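Local coordinates for dipicolinate synthase, B chain (Bacillus cereus, PDB 3MCU), which probably works with the dipicolinate synthase A chain to oxidise dihydrodipicolinate to dipicolinate with NADP during sporulation, at the interface of chains A and B and the interface of chains A and C. Coordinates in Å, arbitrary orientation; residue numbers count along the deposited sequence, not the author numbering. Chains: chain A/B/C, Dipicolinate synthase, B chain.

Contact 1: the interface of chains A and B. Residues chain A 189-192; chain B 157, 160, 193, 195.
The side-chain carbonyl oxygen OE1 of B:Gln157 is gripped by two successive backbone N-H groups of chain A, in part of a two-fold symmetric interface between copies of a flavoprotein-family subunit; this may be a dimer contact, which the structure alone does not prove. The N of A:Val190 lies 2.8 Å from OE1 of B:Gln157, in the carbonyl plane and on a lone pair, but the hydrogen bond is bent, 125° at the hydrogen. The N of A:Val191, 2.9 Å from OE1 of B:Gln157, gives the straighter bond (168°), although tilted from that plane. Glutamine suits the place because its chain, extended beyond CG (chi2 -179°), carries a neutral acceptor across to backbone donors. A water bridges the two backbones, 2.7 Å from the O of A:Val191 and 3.0 Å from the N of B:Gln157. Beside this polar clasp A:Pro189, which follows a cis peptide bond, offers a rigid apolar ring. CB of A:Pro189 rests against CG of B:Pro160 at 3.8 Å, and its CG meets the CZ end of B:Phe195, the side chains crossing at about a right angle. Farther along, B:Glu193 crosses A:Val192 obliquely, its CG 3.8 Å from the valine CA and its carboxylate OE2 3.5 Å from CB.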
loop_
_atom_site.group_PDB
_atom_site.type_symbol
_atom_site.label_atom_id
_atom_site.label_comp_id
_atom_site.label_asym_id
_atom_site.label_seq_id
_atom_site.Cartn_x
_atom_site.Cartn_y
_atom_site.Cartn_z
ATOM N N PRO A 189 12.002 -19.288 16.335
ATOM C CA PRO A 189 12.036 -17.951 15.723
ATOM C C PRO A 189 11.934 -17.999 14.209
ATOM O O PRO A 189 12.463 -18.906 13.574
ATOM C CB PRO A 189 13.435 -17.441 16.093
ATOM C CG PRO A 189 14.258 -18.680 16.209
ATOM C CD PRO A 189 13.331 -19.692 16.839
ATOM N N VAL A 190 11.270 -17.008 13.629
ATOM C CA VAL A 190 11.068 -16.993 12.196
ATOM C C VAL A 190 12.177 -16.185 11.487
ATOM O O VAL A 190 12.426 -16.367 10.291
ATOM C CB VAL A 190 9.621 -16.516 11.844
ATOM C CG1 VAL A 190 9.462 -15.007 12.047
ATOM C CG2 VAL A 190 9.237 -16.927 10.429
ATOM N N VAL A 191 12.869 -15.321 12.230
ATOM C CA VAL A 191 13.983 -14.577 11.650
ATOM C C VAL A 191 15.330 -15.085 12.168
ATOM O O VAL A 191 15.680 -14.905 13.330
ATOM C CB VAL A 191 13.833 -13.035 11.861
ATOM C CG1 VAL A 191 14.944 -12.301 11.189
ATOM C CG2 VAL A 191 12.482 -12.546 11.317
ATOM N N VAL A 192 16.081 -15.720 11.281
ATOM C CA VAL A 192 17.318 -16.400 11.643
ATOM C C VAL A 192 18.510 -15.925 10.805
ATOM O O VAL A 192 18.342 -15.306 9.761
ATOM C CB VAL A 192 17.149 -17.930 11.480
ATOM C CG1 VAL A 192 16.090 -18.433 12.440
ATOM C CG2 VAL A 192 16.765 -18.296 10.045
ATOM N N GLN B 157 14.684 -10.660 16.160
ATOM C CA GLN B 157 13.758 -10.973 17.234
ATOM C C GLN B 157 14.498 -11.025 18.570
ATOM O O GLN B 157 15.583 -11.607 18.668
ATOM C CB GLN B 157 13.066 -12.313 16.961
ATOM C CG GLN B 157 12.157 -12.320 15.720
ATOM C CD GLN B 157 11.475 -13.673 15.513
ATOM O OE1 GLN B 157 12.029 -14.572 14.882
ATOM N NE2 GLN B 157 10.281 -13.821 16.062
ATOM N N PRO B 160 11.559 -14.639 20.834
ATOM C CA PRO B 160 10.705 -15.413 19.924
ATOM C C PRO B 160 9.580 -16.177 20.634
ATOM O O PRO B 160 8.580 -16.497 19.975
ATOM C CB PRO B 160 11.682 -16.383 19.265
ATOM C CG PRO B 160 13.032 -15.734 19.419
ATOM C CD PRO B 160 12.974 -15.021 20.733
ATOM N N GLU B 193 20.258 -12.637 14.551
ATOM C CA GLU B 193 19.569 -13.258 15.674
ATOM C C GLU B 193 19.833 -12.458 16.947
ATOM O O GLU B 193 20.740 -12.768 17.740
ATOM C CB GLU B 193 19.953 -14.730 15.826
ATOM C CG GLU B 193 19.473 -15.606 14.676
ATOM C CD GLU B 193 20.220 -16.943 14.579
ATOM O OE1 GLU B 193 21.125 -17.205 15.409
ATOM O OE2 GLU B 193 19.908 -17.728 13.653
ATOM N N PHE B 195 18.194 -12.211 19.665
ATOM C CA PHE B 195 17.865 -12.890 20.913
ATOM C C PHE B 195 19.042 -13.564 21.648
ATOM O O PHE B 195 18.931 -13.911 22.826
ATOM C CB PHE B 195 16.734 -13.904 20.694
ATOM C CG PHE B 195 17.012 -14.914 19.612
ATOM C CD1 PHE B 195 17.692 -16.084 19.898
ATOM C CD2 PHE B 195 16.559 -14.705 18.315
ATOM C CE1 PHE B 195 17.941 -17.013 18.909
ATOM C CE2 PHE B 195 16.797 -15.631 17.316
ATOM C CZ PHE B 195 17.491 -16.789 17.613
HETATM O O HOH W 1 16.326 -12.692 14.638
#

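Contact 2: the interface of chains A and C. Residues chain A 132, 136-137, 140; chain C 101-104.
Apolar contact between chains A and C, two copies of the protein, centres on the methyl group of C:Ala104, its CB 3.6 Å from the amide carbon CG of A:Asn137 and 3.9 Å from CB of A:Leu136. Alanine's small methyl lets the backbones come close. A:Leu136 also makes van der Waals contacts with carbonyl oxygens, CD1 with the O of C:Phe101 and CD2 with that of C:Ala102.

Hydrogen bonds within chain A hold the receiving surface in shape. ND2 of A:Asn140 gives a nearly straight bond of 2.8 Å to OD1 of A:Asn137, and ND2 of A:Asn137 reaches OD1 of A:Asp132 at 3.2 Å, on the syn side of the carboxylate but 34° out of its plane. Asparagine, with donor and acceptor on one short side chain, can relay such a chain. Across the interface A:Asn140 ND2 makes a weak bond to the O of C:Asn103.

Water adds links: one lies 2.6 Å from OD2 of A:Asp132 and 2.8 Å from the O of C:Ala104, while another joins the carbonyls of A:Leu136 and C:Ala102.

The interface, not an exact two-fold, may be an assembly or a crystal contact; it sets the loop before helix 138-146 and that helix's first turn against the C-terminal end of helix 95-102 and the residues following it.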
loop_
_atom_site.group_PDB
_atom_site.type_symbol
_atom_site.label_atom_id
_atom_site.label_comp_id
_atom_site.label_asym_id
_atom_site.label_seq_id
_atom_site.Cartn_x
_atom_site.Cartn_y
_atom_site.Cartn_z
ATOM N N ASP A 132 15.829 -9.877 -3.519
ATOM C CA ASP A 132 15.242 -8.545 -3.286
ATOM C C ASP A 132 14.308 -8.487 -2.063
ATOM O O ASP A 132 13.539 -7.522 -1.899
ATOM C CB ASP A 132 14.504 -8.031 -4.537
ATOM C CG ASP A 132 13.355 -8.952 -4.979
ATOM O OD1 ASP A 132 13.110 -10.005 -4.333
ATOM O OD2 ASP A 132 12.686 -8.622 -5.986
ATOM N N LEU A 136 12.594 -4.136 -2.898
ATOM C CA LEU A 136 11.182 -3.954 -3.265
ATOM C C LEU A 136 10.218 -5.057 -2.772
ATOM O O LEU A 136 9.013 -4.801 -2.594
ATOM C CB LEU A 136 11.038 -3.776 -4.777
ATOM C CG LEU A 136 11.489 -2.402 -5.306
ATOM C CD1 LEU A 136 11.714 -2.421 -6.820
ATOM C CD2 LEU A 136 10.491 -1.303 -4.879
ATOM N N ASN A 137 10.733 -6.271 -2.566
ATOM C CA ASN A 137 9.865 -7.381 -2.189
ATOM C C ASN A 137 9.615 -7.470 -0.688
ATOM O O ASN A 137 8.789 -8.263 -0.243
ATOM C CB ASN A 137 10.406 -8.707 -2.709
ATOM C CG ASN A 137 9.433 -9.413 -3.633
ATOM O OD1 ASN A 137 8.216 -9.259 -3.521
ATOM N ND2 ASN A 137 9.971 -10.195 -4.565
ATOM N N ASN A 140 6.006 -7.024 0.293
ATOM C CA ASN A 140 5.214 -8.219 -0.003
ATOM C C ASN A 140 5.368 -9.335 1.059
ATOM O O ASN A 140 4.381 -9.883 1.566
ATOM C CB ASN A 140 5.550 -8.742 -1.405
ATOM C CG ASN A 140 5.139 -7.767 -2.509
ATOM O OD1 ASN A 140 4.093 -7.120 -2.424
ATOM N ND2 ASN A 140 5.959 -7.669 -3.554
ATOM N N PHE C 101 7.489 -3.881 -12.068
ATOM C CA PHE C 101 8.787 -3.517 -11.477
ATOM C C PHE C 101 8.594 -3.038 -10.052
ATOM O O PHE C 101 9.251 -3.537 -9.129
ATOM C CB PHE C 101 9.492 -2.429 -12.315
ATOM C CG PHE C 101 10.907 -2.095 -11.852
ATOM C CD1 PHE C 101 11.748 -3.068 -11.373
ATOM C CD2 PHE C 101 11.386 -0.793 -11.919
ATOM C CE1 PHE C 101 13.047 -2.749 -10.963
ATOM C CE2 PHE C 101 12.671 -0.468 -11.504
ATOM C CZ PHE C 101 13.506 -1.433 -11.039
ATOM N N ALA C 102 7.682 -2.085 -9.869
ATOM C CA ALA C 102 7.357 -1.573 -8.532
ATOM C C ALA C 102 6.895 -2.685 -7.576
ATOM O O ALA C 102 7.166 -2.636 -6.385
ATOM C CB ALA C 102 6.308 -0.453 -8.611
ATOM N N ASN C 103 6.224 -3.692 -8.114
ATOM C CA ASN C 103 5.725 -4.793 -7.306
ATOM C C ASN C 103 6.714 -5.950 -7.195
ATOM O O ASN C 103 6.401 -6.988 -6.606
ATOM C CB ASN C 103 4.393 -5.293 -7.867
ATOM C CG ASN C 103 3.231 -4.386 -7.498
ATOM O OD1 ASN C 103 2.738 -3.605 -8.323
ATOM N ND2 ASN C 103 2.790 -4.478 -6.250
ATOM N N ALA C 104 7.891 -5.777 -7.788
ATOM C CA ALA C 104 8.957 -6.780 -7.711
ATOM C C ALA C 104 8.567 -8.107 -8.382
ATOM O O ALA C 104 8.864 -9.198 -7.875
ATOM C CB ALA C 104 9.377 -7.011 -6.268
HETATM O O HOH W 2 11.279 -10.412 -7.154
HETATM O O HOH W 3 7.283 -2.618 -3.346
#

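Contact 3: the interface of chains A and B. Residues chain A 134, 157, 167; chain B 142, 188, 190-191.
Strand 155-157, strand 167-169 and the loop residue A:Leu134 of chain A meet helix 138-146 and the loop around residues 188-191 of chain B, within a two-fold symmetric interface. A:Gln157 and B:Val191 repeat, with the chains exchanged, the glutamine-to-backbone bond and the water bridge made elsewhere by the symmetry-related pair. Here OE1 of A:Gln157 accepts from the N of B:Val191 at 2.7 Å. The twin differs in its second donor: the N of B:Val190 is 2.9 Å from OE1 of A:Gln157, but its N-H points elsewhere and makes no hydrogen bond. Glutamine has the reach to bring this acceptor to the loop: CG lies anti to the backbone carbonyl carbon (chi1 -61°) and the chain runs extended beyond it. Alongside, apolar side chains fit together. The CD2 branch of A:Leu134 packs 3.5 Å from the methyl CE of the selenomethionine B:Met142, while its CD1 branch turns to CG2 of B:Val191 at 4.0 Å. The branched leucine thus touches helix and loop at once. B:Met142, bent at chi2, also meets A:Met167, another selenomethionine. Methionine, the natural residue, in which sulfur takes the place of selenium, is unbranched and easily bent, and so suits an irregular apolar surface. CE of A:Met167 and CE of B:Met142 approach tip to tip at 4.0 Å.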
loop_
_atom_site.group_PDB
_atom_site.type_symbol
_atom_site.label_atom_id
_atom_site.label_comp_id
_atom_site.label_asym_id
_atom_site.label_seq_id
_atom_site.Cartn_x
_atom_site.Cartn_y
_atom_site.Cartn_z
ATOM N N LEU A 134 14.829 -7.718 0.939
ATOM C CA LEU A 134 15.006 -6.497 1.723
ATOM C C LEU A 134 15.061 -5.273 0.806
ATOM O O LEU A 134 15.454 -4.182 1.219
ATOM C CB LEU A 134 16.272 -6.592 2.583
ATOM C CG LEU A 134 16.251 -7.740 3.601
ATOM C CD1 LEU A 134 17.653 -8.043 4.097
ATOM C CD2 LEU A 134 15.325 -7.404 4.763
ATOM N N GLN A 157 19.193 -13.556 5.847
ATOM C CA GLN A 157 20.140 -13.226 4.785
ATOM C C GLN A 157 21.036 -14.419 4.503
ATOM O O GLN A 157 21.575 -15.019 5.420
ATOM C CB GLN A 157 20.978 -11.993 5.168
ATOM C CG GLN A 157 20.140 -10.742 5.400
ATOM C CD GLN A 157 20.964 -9.500 5.699
ATOM O OE1 GLN A 157 21.170 -9.146 6.856
ATOM N NE2 GLN A 157 21.417 -8.821 4.650
HETATM N N MSE A 167 17.212 -12.883 0.876
HETATM C CA MSE A 167 16.839 -13.770 1.990
HETATM C C MSE A 167 16.319 -15.113 1.511
HETATM O O MSE A 167 15.691 -15.214 0.463
HETATM C CB MSE A 167 15.878 -13.104 2.980
HETATM C CG MSE A 167 16.544 -11.946 3.743
HETATM SE SE MSE A 167 15.532 -11.321 5.288
HETATM C CE MSE A 167 13.931 -10.660 4.362
HETATM N N MSE B 142 9.560 -2.488 6.231
HETATM C CA MSE B 142 10.161 -2.824 4.940
HETATM C C MSE B 142 10.079 -1.706 3.902
HETATM O O MSE B 142 10.937 -1.599 3.026
HETATM C CB MSE B 142 9.550 -4.102 4.369
HETATM C CG MSE B 142 9.941 -5.318 5.144
HETATM SE SE MSE B 142 11.886 -5.587 5.115
HETATM C CE MSE B 142 11.930 -7.445 5.769
ATOM N N GLN B 188 26.110 -4.445 7.281
ATOM C CA GLN B 188 25.722 -5.842 7.131
ATOM C C GLN B 188 26.466 -6.740 8.122
ATOM O O GLN B 188 27.613 -6.459 8.482
ATOM C CB GLN B 188 26.005 -6.315 5.705
ATOM C CG GLN B 188 25.260 -5.555 4.614
ATOM C CD GLN B 188 23.751 -5.791 4.631
ATOM O OE1 GLN B 188 22.997 -5.077 3.976
ATOM N NE2 GLN B 188 23.310 -6.784 5.387
ATOM N N VAL B 190 22.367 -6.902 8.264
ATOM C CA VAL B 190 21.358 -6.079 8.918
ATOM C C VAL B 190 20.273 -6.921 9.603
ATOM O O VAL B 190 19.579 -6.437 10.503
ATOM C CB VAL B 190 20.753 -5.039 7.944
ATOM C CG1 VAL B 190 19.953 -5.722 6.857
ATOM C CG2 VAL B 190 19.891 -4.054 8.699
ATOM N N VAL B 191 20.123 -8.179 9.191
ATOM C CA VAL B 191 19.185 -9.070 9.873
ATOM C C VAL B 191 19.945 -10.103 10.679
ATOM O O VAL B 191 20.680 -10.918 10.119
ATOM C CB VAL B 191 18.218 -9.803 8.906
ATOM C CG1 VAL B 191 17.219 -10.584 9.702
ATOM C CG2 VAL B 191 17.481 -8.817 8.002
HETATM O O HOH W 4 19.856 -13.057 8.645
#

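Contacts 1 and 3 belong to the same two-fold interface between chains A and B, their C-alpha centres about 13 Å apart, and use Gln157, Val190 and Val191 with the chains exchanged. The C-terminal segment of each subunit is thereby clasped by its partner, as might be expected of a dimer. Contact 2 involves chain C; its C-alpha centre is about 15 Å from that of contact 3 and about 24 Å from that of contact 1. Helix 138-146 takes part in contacts 2 and 3, so it faces two neighbours. Together the interfaces could build the six-copy deposited assembly, although the structure alone does not establish it as the biological form.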